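Side-chain contacts in uncharacterized protein A6V7T0 (PDB 3K12), which is of unknown function but belongs to the YjgF-like group of small alpha-beta proteins and is built here as an assembly of three chains: residues R48-S52 and V53-R57; L67-R70 and E71-A74; L76-V79 and W80-F84; W83-E86 and G87-P90. All coordinates share one frame; numbering follows the deposited sequence.

Contact 1. Residues R48-S52 and V53-R57; sequences RLLQS and VGSDR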
loop_
_atom_site.group_PDB
_atom_site.type_symbol
_atom_site.label_atom_id
_atom_site.label_comp_id
_atom_site.label_asym_id
_atom_site.label_seq_id
_atom_site.Cartn_x
_atom_site.Cartn_y
_atom_site.Cartn_z
ATOM N N ARG D 48 -15.022 13.525 2.707
ATOM C CA ARG D 48 -16.248 13.307 3.509
ATOM C C ARG D 48 -15.943 12.309 4.610
ATOM O O ARG D 48 -16.269 12.538 5.767
ATOM C CB ARG D 48 -17.370 12.813 2.633
ATOM C CG ARG D 48 -18.634 12.440 3.389
ATOM C CD ARG D 48 -19.673 11.824 2.473
ATOM N NE ARG D 48 -19.280 10.508 1.991
ATOM C CZ ARG D 48 -19.363 9.386 2.717
ATOM N NH1 ARG D 48 -18.985 8.238 2.192
ATOM N NH2 ARG D 48 -19.816 9.401 3.961
ATOM N N LEU D 49 -15.278 11.214 4.229
ATOM C CA LEU D 49 -14.930 10.189 5.190
ATOM C C LEU D 49 -13.996 10.711 6.272
ATOM O O LEU D 49 -14.261 10.536 7.466
ATOM C CB LEU D 49 -14.301 8.993 4.473
ATOM C CG LEU D 49 -15.240 8.081 3.696
ATOM C CD1 LEU D 49 -14.501 7.136 2.753
ATOM C CD2 LEU D 49 -16.107 7.291 4.682
ATOM N N LEU D 50 -12.945 11.442 5.866
ATOM C CA LEU D 50 -12.012 12.015 6.824
ATOM C C LEU D 50 -12.715 12.965 7.787
ATOM O O LEU D 50 -12.538 12.895 8.980
ATOM C CB LEU D 50 -10.901 12.783 6.104
ATOM C CG LEU D 50 -9.921 11.864 5.395
ATOM C CD1 LEU D 50 -8.985 12.692 4.507
ATOM C CD2 LEU D 50 -9.129 10.936 6.395
ATOM N N GLN D 51 -13.509 13.873 7.248
ATOM C CA GLN D 51 -14.123 14.882 8.118
ATOM C C GLN D 51 -15.122 14.266 9.097
ATOM O O GLN D 51 -15.285 14.774 10.221
ATOM C CB GLN D 51 -14.771 15.987 7.276
ATOM C CG GLN D 51 -13.723 16.817 6.554
ATOM C CD GLN D 51 -14.248 18.033 5.843
ATOM O OE1 GLN D 51 -13.464 18.781 5.236
ATOM N NE2 GLN D 51 -15.554 18.262 5.921
ATOM N N SER D 52 -15.735 13.156 8.693
ATOM C CA SER D 52 -16.712 12.474 9.566
ATOM C C SER D 52 -16.092 11.984 10.872
ATOM O O SER D 52 -16.813 11.748 11.853
ATOM C CB SER D 52 -17.429 11.343 8.829
ATOM O OG SER D 52 -16.630 10.165 8.769
ATOM N N VAL D 53 -14.774 11.777 10.874
ATOM C CA VAL D 53 -14.062 11.347 12.084
ATOM C C VAL D 53 -13.133 12.401 12.660
ATOM O O VAL D 53 -12.366 12.129 13.558
ATOM C CB VAL D 53 -13.330 9.979 11.883
ATOM C CG1 VAL D 53 -14.359 8.915 11.560
ATOM C CG2 VAL D 53 -12.272 10.056 10.806
ATOM N N GLY D 54 -13.239 13.635 12.176
ATOM C CA GLY D 54 -12.414 14.698 12.715
ATOM C C GLY D 54 -11.044 14.840 12.073
ATOM O O GLY D 54 -10.189 15.527 12.626
ATOM N N SER D 55 -10.836 14.196 10.929
ATOM C CA SER D 55 -9.628 14.393 10.128
ATOM C C SER D 55 -9.969 15.341 8.977
ATOM O O SER D 55 -11.090 15.877 8.900
ATOM C CB SER D 55 -9.102 13.055 9.604
ATOM O OG SER D 55 -7.862 13.175 8.894
ATOM N N ASP D 56 -9.015 15.540 8.067
ATOM C CA ASP D 56 -9.219 16.491 6.972
ATOM C C ASP D 56 -8.136 16.265 5.921
ATOM O O ASP D 56 -7.190 15.493 6.146
ATOM C CB ASP D 56 -9.246 17.954 7.460
ATOM C CG ASP D 56 -7.949 18.381 8.096
ATOM O OD1 ASP D 56 -6.960 18.564 7.344
ATOM O OD2 ASP D 56 -7.890 18.558 9.335
ATOM N N ARG D 57 -8.251 16.924 4.776
ATOM C CA ARG D 57 -7.354 16.651 3.655
ATOM C C ARG D 57 -5.928 17.114 3.872
ATOM O O ARG D 57 -5.073 16.785 3.041
ATOM C CB ARG D 57 -7.891 17.226 2.338
ATOM C CG ARG D 57 -7.827 18.753 2.251
ATOM C CD ARG D 57 -8.272 19.178 0.863
ATOM N NE ARG D 57 -9.713 19.028 0.752
ATOM C CZ ARG D 57 -10.434 19.567 -0.233
ATOM N NH1 ARG D 57 -9.827 20.226 -1.207
ATOM N NH2 ARG D 57 -11.759 19.441 -0.228
HETATM O O HOH W 1 -10.750 18.280 4.399
#
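Leu50 and Ser55 meet where helix 35-52 ends in a Schellman motif, with Gly54 as the C-prime residue. Ser55 N reaches back to Leu50 O at 2.9 Å, and Gly54 N bonds to Gln51 O at 3.1 Å. Gly54 takes the positive phi of 87° that this motif needs, a conformation glycine adopts readily. Leu50 O is gripped twice, since Val53 N also donates to it; the two donors approach from opposite faces of the carbonyl plane.

The Leu50 side chain can be followed from root to tip along the returning chain. Its CB lies against Ser55 CB and Asp56 N. With CG beside the backbone N (chi1 -72°), the two methyls fork over the loop: CD2 packs on Ser55 OG at 3.6 Å, whereas CD1 rests against Asp56 O at 3.7 Å. Beyond the loop, Leu50 also packs on Val21 and Ile23 of strand 20-26, which ties this helix end to the sheet. The Ser55 hydroxyl that Leu50 touches is itself held by Ala113 O.

Val53 CG2 lies against the carbonyl that Leu50 presents to the turn, 3.4 Å from Leu50 O. Ser52 OG turns back along the helix to bond Leu49 O at 2.7 Å, while Gln51 CA makes a CA-H...O contact with Ser55 O. The extended Gln51 chain then carries its amide to a bridging water, which donates to Gln51 OE1 and accepts from Arg57 N, both at 2.9 Å.

Contact 2. Residues L67-R70 and E71-A74; sequences LAHR and EDYA
His69 O receives the backbone N of Asp72 at 3.0 Å, and one residue further on Arg70 O receives Tyr73 N at 3.1 Å. These two i-to-i+3 bonds are the 3-10 turn that leads from strand 60-67 into helix 73-83, on the first connection of a beta-alpha-beta unit. A water bridges the next pair, Arg70 O and Ala74 N, donating to the first and accepting from the second.

Leu67, at the end of the strand, fills the inner side of the turn. Its CG stands opposite the backbone N (chi1 180°), and its methyls divide between two residues: CD1 meets Asp72 CB, and CD2 lies 3.8 Å from Tyr73 CB, near the plane of the tyrosine ring at its edge. The tyrosine runs across the leucine at about a right angle, and beyond this contact it packs on Ile100 of the second subunit. Arg70 reaches the same subunit, its guanidinium donating to Leu99 O and Ile100 O there.

On the outer side Glu71 folds back through a bend at chi2 (-89°), bringing OE2 to 3.7 Å from His69 CB. The two side chains run alongside each other, with the carboxylate and imidazole planes 36° apart. Asp72 approaches the same ring at its edge, its carboxylate nearly perpendicular to the imidazole. A salt bridge to Arg105 also holds Asp72 OD2, and a water donates to that oxygen at 2.8 Å while accepting weakly from His69 N.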
loop_
_atom_site.group_PDB
_atom_site.type_symbol
_atom_site.label_atom_id
_atom_site.label_comp_id
_atom_site.label_asym_id
_atom_site.label_seq_id
_atom_site.Cartn_x
_atom_site.Cartn_y
_atom_site.Cartn_z
ATOM N N LEU D 67 -3.691 3.548 -11.464
ATOM C CA LEU D 67 -4.167 4.297 -12.622
ATOM C C LEU D 67 -4.409 3.329 -13.766
ATOM O O LEU D 67 -3.539 2.534 -14.083
ATOM C CB LEU D 67 -3.135 5.375 -12.984
ATOM C CG LEU D 67 -3.474 6.259 -14.185
ATOM C CD1 LEU D 67 -4.644 7.208 -13.907
ATOM C CD2 LEU D 67 -2.251 7.136 -14.464
ATOM N N ALA D 68 -5.589 3.381 -14.390
ATOM C CA ALA D 68 -5.916 2.397 -15.430
ATOM C C ALA D 68 -5.190 2.612 -16.762
ATOM O O ALA D 68 -4.855 1.634 -17.434
ATOM C CB ALA D 68 -7.434 2.332 -15.656
ATOM N N HIS D 69 -4.965 3.875 -17.128
ATOM C CA HIS D 69 -4.503 4.243 -18.470
ATOM C C HIS D 69 -3.453 5.331 -18.386
ATOM O O HIS D 69 -3.672 6.391 -17.784
ATOM C CB HIS D 69 -5.667 4.747 -19.334
ATOM C CG HIS D 69 -6.832 3.816 -19.402
ATOM N ND1 HIS D 69 -6.787 2.609 -20.068
ATOM C CD2 HIS D 69 -8.080 3.924 -18.892
ATOM C CE1 HIS D 69 -7.960 2.008 -19.954
ATOM N NE2 HIS D 69 -8.759 2.783 -19.247
ATOM N N ARG D 70 -2.318 5.082 -19.042
ATOM C CA ARG D 70 -1.192 6.010 -19.065
ATOM C C ARG D 70 -1.559 7.424 -19.507
ATOM O O ARG D 70 -1.063 8.403 -18.935
ATOM C CB ARG D 70 -0.115 5.463 -20.004
ATOM C CG ARG D 70 1.056 6.405 -20.164
ATOM C CD ARG D 70 2.154 5.749 -20.962
ATOM N NE ARG D 70 2.808 4.690 -20.194
ATOM C CZ ARG D 70 3.658 4.913 -19.192
ATOM N NH1 ARG D 70 3.942 6.161 -18.819
ATOM N NH2 ARG D 70 4.208 3.882 -18.558
ATOM N N GLU D 71 -2.433 7.529 -20.513
ATOM C CA GLU D 71 -2.815 8.831 -21.058
ATOM C C GLU D 71 -3.603 9.693 -20.067
ATOM O O GLU D 71 -3.809 10.884 -20.311
ATOM C CB GLU D 71 -3.577 8.699 -22.385
ATOM C CG GLU D 71 -4.905 7.987 -22.331
ATOM C CD GLU D 71 -4.823 6.476 -22.539
ATOM O OE1 GLU D 71 -3.732 5.856 -22.386
ATOM O OE2 GLU D 71 -5.897 5.902 -22.841
ATOM N N ASP D 72 -4.041 9.086 -18.953
ATOM C CA ASP D 72 -4.778 9.802 -17.909
ATOM C C ASP D 72 -3.899 10.372 -16.792
ATOM O O ASP D 72 -4.393 11.039 -15.870
ATOM C CB ASP D 72 -5.821 8.860 -17.294
ATOM C CG ASP D 72 -7.068 8.711 -18.158
ATOM O OD1 ASP D 72 -7.239 9.502 -19.124
ATOM O OD2 ASP D 72 -7.886 7.816 -17.866
ATOM N N TYR D 73 -2.600 10.122 -16.865
ATOM C CA TYR D 73 -1.699 10.530 -15.796
ATOM C C TYR D 73 -1.688 12.056 -15.582
ATOM O O TYR D 73 -1.796 12.557 -14.442
ATOM C CB TYR D 73 -0.295 9.974 -16.069
ATOM C CG TYR D 73 0.740 10.279 -15.014
ATOM C CD1 TYR D 73 0.663 9.717 -13.729
ATOM C CD2 TYR D 73 1.852 11.086 -15.326
ATOM C CE1 TYR D 73 1.644 9.984 -12.762
ATOM C CE2 TYR D 73 2.816 11.358 -14.380
ATOM C CZ TYR D 73 2.724 10.796 -13.105
ATOM O OH TYR D 73 3.713 11.092 -12.196
ATOM N N ALA D 74 -1.577 12.816 -16.672
ATOM C CA ALA D 74 -1.588 14.269 -16.544
ATOM C C ALA D 74 -2.876 14.810 -15.924
ATOM O O ALA D 74 -2.821 15.727 -15.092
ATOM C CB ALA D 74 -1.322 14.916 -17.906
HETATM O O HOH W 2 -6.842 5.761 -16.246
HETATM O O HOH W 3 -0.762 11.659 -19.225
#

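Contact 3. Residues L76-V79 and W80-F84; sequences LNQV and WDQWF
This is a contact along a single helix, 73-83, the helical link between strands 60-67 and 91-96, where side chains one turn apart meet as the helix approaches its end. Leu76 O accepts from Trp80 N at 3.0 Å. Asn77 O takes Asp81 N at 2.9 Å in the same i-to-i+4 pattern. After that the winding tightens: Gln82 N bonds to Val79 O at 2.9 Å and only weakly to Gln78 O.

On the outer face Gln78 and Gln82 run side by side in the same direction, their amide planes 60° apart. Gln78 CG touches Gln82 NE2 at 3.8 Å. A water bridges the pair, donating to Gln78 O and accepting weakly from Gln82 NE2.

The inner face carries the large side chains. Trp80 CB sits against the carbonyl oxygen of Leu76, and with CG opposite the backbone N (chi1 -175°) the indole swings from the helix over Val63 and Ile65 of strand 60-67. Phe84 CE2 lies 3.4 Å above one face of the indole, and Arg92 forms a cation-pi contact with the ring. Trp83 CB packs 3.4 Å from the carbonyl oxygen of Val79, and its ring reaches Leu43. Leu76 and Val79 touch Thr39 of helix 35-52, so this helix lies against both its neighbour helix and the sheet, as in the crossover of a beta-alpha-beta unit.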
loop_
_atom_site.group_PDB
_atom_site.type_symbol
_atom_site.label_atom_id
_atom_site.label_comp_id
_atom_site.label_asym_id
_atom_site.label_seq_id
_atom_site.Cartn_x
_atom_site.Cartn_y
_atom_site.Cartn_z
ATOM N N LEU D 76 -4.982 13.168 -13.856
ATOM C CA LEU D 76 -4.933 12.822 -12.443
ATOM C C LEU D 76 -4.153 13.879 -11.686
ATOM O O LEU D 76 -4.593 14.403 -10.651
ATOM C CB LEU D 76 -4.229 11.458 -12.288
ATOM C CG LEU D 76 -3.673 11.136 -10.889
ATOM C CD1 LEU D 76 -4.817 10.789 -9.980
ATOM C CD2 LEU D 76 -2.648 9.989 -10.934
ATOM N N ASN D 77 -2.966 14.212 -12.208
ATOM C CA ASN D 77 -2.112 15.137 -11.474
ATOM C C ASN D 77 -2.620 16.576 -11.468
ATOM O O ASN D 77 -2.365 17.302 -10.520
ATOM C CB ASN D 77 -0.673 15.096 -11.979
ATOM C CG ASN D 77 -0.017 13.779 -11.709
ATOM O OD1 ASN D 77 -0.305 13.098 -10.714
ATOM N ND2 ASN D 77 0.867 13.379 -12.606
ATOM N N GLN D 78 -3.354 16.943 -12.517
ATOM C CA GLN D 78 -3.991 18.268 -12.604
ATOM C C GLN D 78 -4.913 18.476 -11.403
ATOM O O GLN D 78 -4.821 19.490 -10.702
ATOM C CB GLN D 78 -4.763 18.382 -13.922
ATOM C CG GLN D 78 -5.571 19.669 -14.147
ATOM C CD GLN D 78 -6.584 19.492 -15.291
ATOM O OE1 GLN D 78 -7.656 20.110 -15.295
ATOM N NE2 GLN D 78 -6.264 18.628 -16.239
ATOM N N VAL D 79 -5.766 17.492 -11.139
ATOM C CA VAL D 79 -6.674 17.599 -9.988
ATOM C C VAL D 79 -5.918 17.507 -8.659
ATOM O O VAL D 79 -6.160 18.288 -7.739
ATOM C CB VAL D 79 -7.798 16.531 -10.065
ATOM C CG1 VAL D 79 -8.698 16.582 -8.853
ATOM C CG2 VAL D 79 -8.593 16.725 -11.348
ATOM N N TRP D 80 -5.006 16.519 -8.556
ATOM C CA TRP D 80 -4.188 16.362 -7.363
ATOM C C TRP D 80 -3.535 17.690 -6.942
ATOM O O TRP D 80 -3.566 18.073 -5.782
ATOM C CB TRP D 80 -3.121 15.275 -7.621
ATOM C CG TRP D 80 -2.296 14.941 -6.417
ATOM C CD1 TRP D 80 -1.159 15.557 -6.014
ATOM C CD2 TRP D 80 -2.567 13.913 -5.441
ATOM N NE1 TRP D 80 -0.685 14.985 -4.845
ATOM C CE2 TRP D 80 -1.532 13.971 -4.479
ATOM C CE3 TRP D 80 -3.575 12.951 -5.295
ATOM C CZ2 TRP D 80 -1.462 13.086 -3.373
ATOM C CZ3 TRP D 80 -3.512 12.072 -4.208
ATOM C CH2 TRP D 80 -2.464 12.153 -3.256
ATOM N N ASP D 81 -2.955 18.384 -7.932
ATOM C CA ASP D 81 -2.252 19.636 -7.682
ATOM C C ASP D 81 -3.185 20.802 -7.300
ATOM O O ASP D 81 -2.738 21.804 -6.719
ATOM C CB ASP D 81 -1.402 20.016 -8.905
ATOM C CG ASP D 81 -0.234 19.067 -9.132
ATOM O OD1 ASP D 81 0.125 18.289 -8.220
ATOM O OD2 ASP D 81 0.330 19.099 -10.253
ATOM N N GLN D 82 -4.464 20.646 -7.586
ATOM C CA GLN D 82 -5.473 21.659 -7.233
ATOM C C GLN D 82 -6.179 21.395 -5.937
ATOM O O GLN D 82 -6.991 22.182 -5.520
ATOM C CB GLN D 82 -6.555 21.739 -8.332
ATOM C CG GLN D 82 -6.062 22.423 -9.575
ATOM C CD GLN D 82 -6.976 22.265 -10.767
ATOM O OE1 GLN D 82 -8.156 21.864 -10.650
ATOM N NE2 GLN D 82 -6.440 22.573 -11.932
ATOM N N TRP D 83 -5.882 20.269 -5.292
ATOM C CA TRP D 83 -6.717 19.780 -4.203
ATOM C C TRP D 83 -6.202 20.069 -2.797
ATOM O O TRP D 83 -6.963 20.399 -1.900
ATOM C CB TRP D 83 -6.902 18.253 -4.384
ATOM C CG TRP D 83 -7.960 17.698 -3.465
ATOM C CD1 TRP D 83 -7.756 17.060 -2.287
ATOM C CD2 TRP D 83 -9.368 17.722 -3.677
ATOM N NE1 TRP D 83 -8.970 16.703 -1.721
ATOM C CE2 TRP D 83 -9.979 17.103 -2.557
ATOM C CE3 TRP D 83 -10.177 18.212 -4.701
ATOM C CZ2 TRP D 83 -11.368 16.958 -2.439
ATOM C CZ3 TRP D 83 -11.568 18.049 -4.583
ATOM C CH2 TRP D 83 -12.129 17.424 -3.474
ATOM N N PHE D 84 -4.904 19.844 -2.588
ATOM C CA PHE D 84 -4.348 19.866 -1.238
ATOM C C PHE D 84 -3.734 21.200 -0.861
ATOM O O PHE D 84 -3.195 21.894 -1.739
ATOM C CB PHE D 84 -3.274 18.763 -1.086
ATOM C CG PHE D 84 -3.829 17.359 -1.186
ATOM C CD1 PHE D 84 -4.438 16.768 -0.067
ATOM C CD2 PHE D 84 -3.717 16.641 -2.358
ATOM C CE1 PHE D 84 -4.941 15.487 -0.139
ATOM C CE2 PHE D 84 -4.224 15.334 -2.450
ATOM C CZ PHE D 84 -4.847 14.750 -1.315
HETATM O O HOH W 4 -3.493 21.771 -11.715
#

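Contact 4. Residues W83-E86 and G87-P90; sequences WFPE and GRAP
Phe84 and Pro90 form the tight half of this contact. Pro90 CD sits over the centre of the phenyl ring, 3.6 Å from its centroid and 13° off the normal, a CH-pi contact made with the proline crossing the phenylalanine at about a right angle. Trp83 CD1 lies over the opposite face, so the ring is held between the two residues. Ala89 CB adds to the packing at 3.8 Å from Phe84 CB. Pro90 also rests on Val60 and Val63, joining this apolar group to strand 60-67.

The other half faces outward. Pro85 O accepts from Arg88 N at 3.0 Å. The Arg88 side chain has two modelled conformations, so its contacts are provisional: in one, the guanidinium lies over Pro85, with CG of the proline under one face, toward the rim, and a water at its edge accepts from Arg88 NE and donates to Glu86 O. The extended Glu86 side chain leads away to a salt bridge with Arg10 of the second subunit. Gly87, with a positive phi of 80°, occupies the third position of a type II beta turn, which reverses the chain between helix 73-83 and strand 91-96.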
loop_
_atom_site.group_PDB
_atom_site.type_symbol
_atom_site.label_atom_id
_atom_site.label_comp_id
_atom_site.label_asym_id
_atom_site.label_seq_id
_atom_site.Cartn_x
_atom_site.Cartn_y
_atom_site.Cartn_z
ATOM N N TRP D 83 -5.882 20.269 -5.292
ATOM C CA TRP D 83 -6.717 19.780 -4.203
ATOM C C TRP D 83 -6.202 20.069 -2.797
ATOM O O TRP D 83 -6.963 20.399 -1.900
ATOM C CB TRP D 83 -6.902 18.253 -4.384
ATOM C CG TRP D 83 -7.960 17.698 -3.465
ATOM C CD1 TRP D 83 -7.756 17.060 -2.287
ATOM C CD2 TRP D 83 -9.368 17.722 -3.677
ATOM N NE1 TRP D 83 -8.970 16.703 -1.721
ATOM C CE2 TRP D 83 -9.979 17.103 -2.557
ATOM C CE3 TRP D 83 -10.177 18.212 -4.701
ATOM C CZ2 TRP D 83 -11.368 16.958 -2.439
ATOM C CZ3 TRP D 83 -11.568 18.049 -4.583
ATOM C CH2 TRP D 83 -12.129 17.424 -3.474
ATOM N N PHE D 84 -4.904 19.844 -2.588
ATOM C CA PHE D 84 -4.348 19.866 -1.238
ATOM C C PHE D 84 -3.734 21.200 -0.861
ATOM O O PHE D 84 -3.195 21.894 -1.739
ATOM C CB PHE D 84 -3.274 18.763 -1.086
ATOM C CG PHE D 84 -3.829 17.359 -1.186
ATOM C CD1 PHE D 84 -4.438 16.768 -0.067
ATOM C CD2 PHE D 84 -3.717 16.641 -2.358
ATOM C CE1 PHE D 84 -4.941 15.487 -0.139
ATOM C CE2 PHE D 84 -4.224 15.334 -2.450
ATOM C CZ PHE D 84 -4.847 14.750 -1.315
ATOM N N PRO D 85 -3.836 21.584 0.430
ATOM C CA PRO D 85 -3.159 22.805 0.895
ATOM C C PRO D 85 -1.657 22.740 0.607
ATOM O O PRO D 85 -1.043 21.660 0.662
ATOM C CB PRO D 85 -3.474 22.863 2.383
ATOM C CG PRO D 85 -4.239 21.607 2.711
ATOM C CD PRO D 85 -4.581 20.883 1.489
ATOM N N GLU D 86 -1.045 23.878 0.303
ATOM C CA GLU D 86 0.368 23.917 -0.070
ATOM C C GLU D 86 1.224 23.266 1.008
ATOM O O GLU D 86 1.100 23.590 2.173
ATOM C CB GLU D 86 0.853 25.369 -0.318
ATOM C CG GLU D 86 2.323 25.369 -0.815
ATOM C CD GLU D 86 2.961 26.735 -0.993
ATOM O OE1 GLU D 86 2.385 27.740 -0.549
ATOM O OE2 GLU D 86 4.070 26.772 -1.585
ATOM N N GLY D 87 2.079 22.352 0.565
ATOM C CA GLY D 87 3.044 21.707 1.438
ATOM C C GLY D 87 2.488 20.568 2.278
ATOM O O GLY D 87 3.274 19.883 2.956
ATOM N N ARG D 88 1.172 20.327 2.224
ATOM C CA ARG D 88 0.543 19.317 3.072
ATOM C C ARG D 88 -0.018 18.131 2.300
ATOM O O ARG D 88 -0.710 17.291 2.883
ATOM C CB ARG D 88 -0.549 19.922 3.964
ATOM C CG ARG D 88 -0.019 20.808 5.102
ATOM C CD ARG D 88 -1.138 21.154 6.091
ATOM N NE ARG D 88 -1.933 22.312 5.675
ATOM C CZ ARG D 88 -3.136 22.617 6.161
ATOM N NH1 ARG D 88 -3.785 23.701 5.734
ATOM N NH2 ARG D 88 -3.700 21.837 7.074
ATOM N N ALA D 89 0.267 18.045 1.008
ATOM C CA ALA D 89 -0.150 16.863 0.256
ATOM C C ALA D 89 0.512 15.604 0.796
ATOM O O ALA D 89 1.675 15.627 1.234
ATOM C CB ALA D 89 0.124 16.983 -1.225
ATOM N N PRO D 90 -0.231 14.494 0.760
ATOM C CA PRO D 90 0.356 13.278 1.326
ATOM C C PRO D 90 1.387 12.645 0.411
ATOM O O PRO D 90 1.438 12.938 -0.805
ATOM C CB PRO D 90 -0.843 12.342 1.415
ATOM C CG PRO D 90 -1.746 12.778 0.228
ATOM C CD PRO D 90 -1.611 14.294 0.273
HETATM O O HOH W 5 -0.655 24.644 4.042
#

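In the fold
The four contacts follow one another along the chain. Contact 1 ends helix 35-52, contact 2 opens helix 73-83, contact 3 runs along that helix, and contact 4 turns the chain into strand 91-96. Contacts 1 and 2 lie on opposite sides of the chain's centre, 27 Å apart between centres. The centres of contacts 3 and 4 are about 9 Å apart; the two share Trp83 and Phe84, while Trp80 of one packs on Pro90 of the other. Arg57, in the loop after helix 35-52, probably bonds Trp83 O, joining that loop to the end of helix 73-83. Contacts 2 and 4 both touch the second subunit, linking this beta-alpha-beta unit to the assembly.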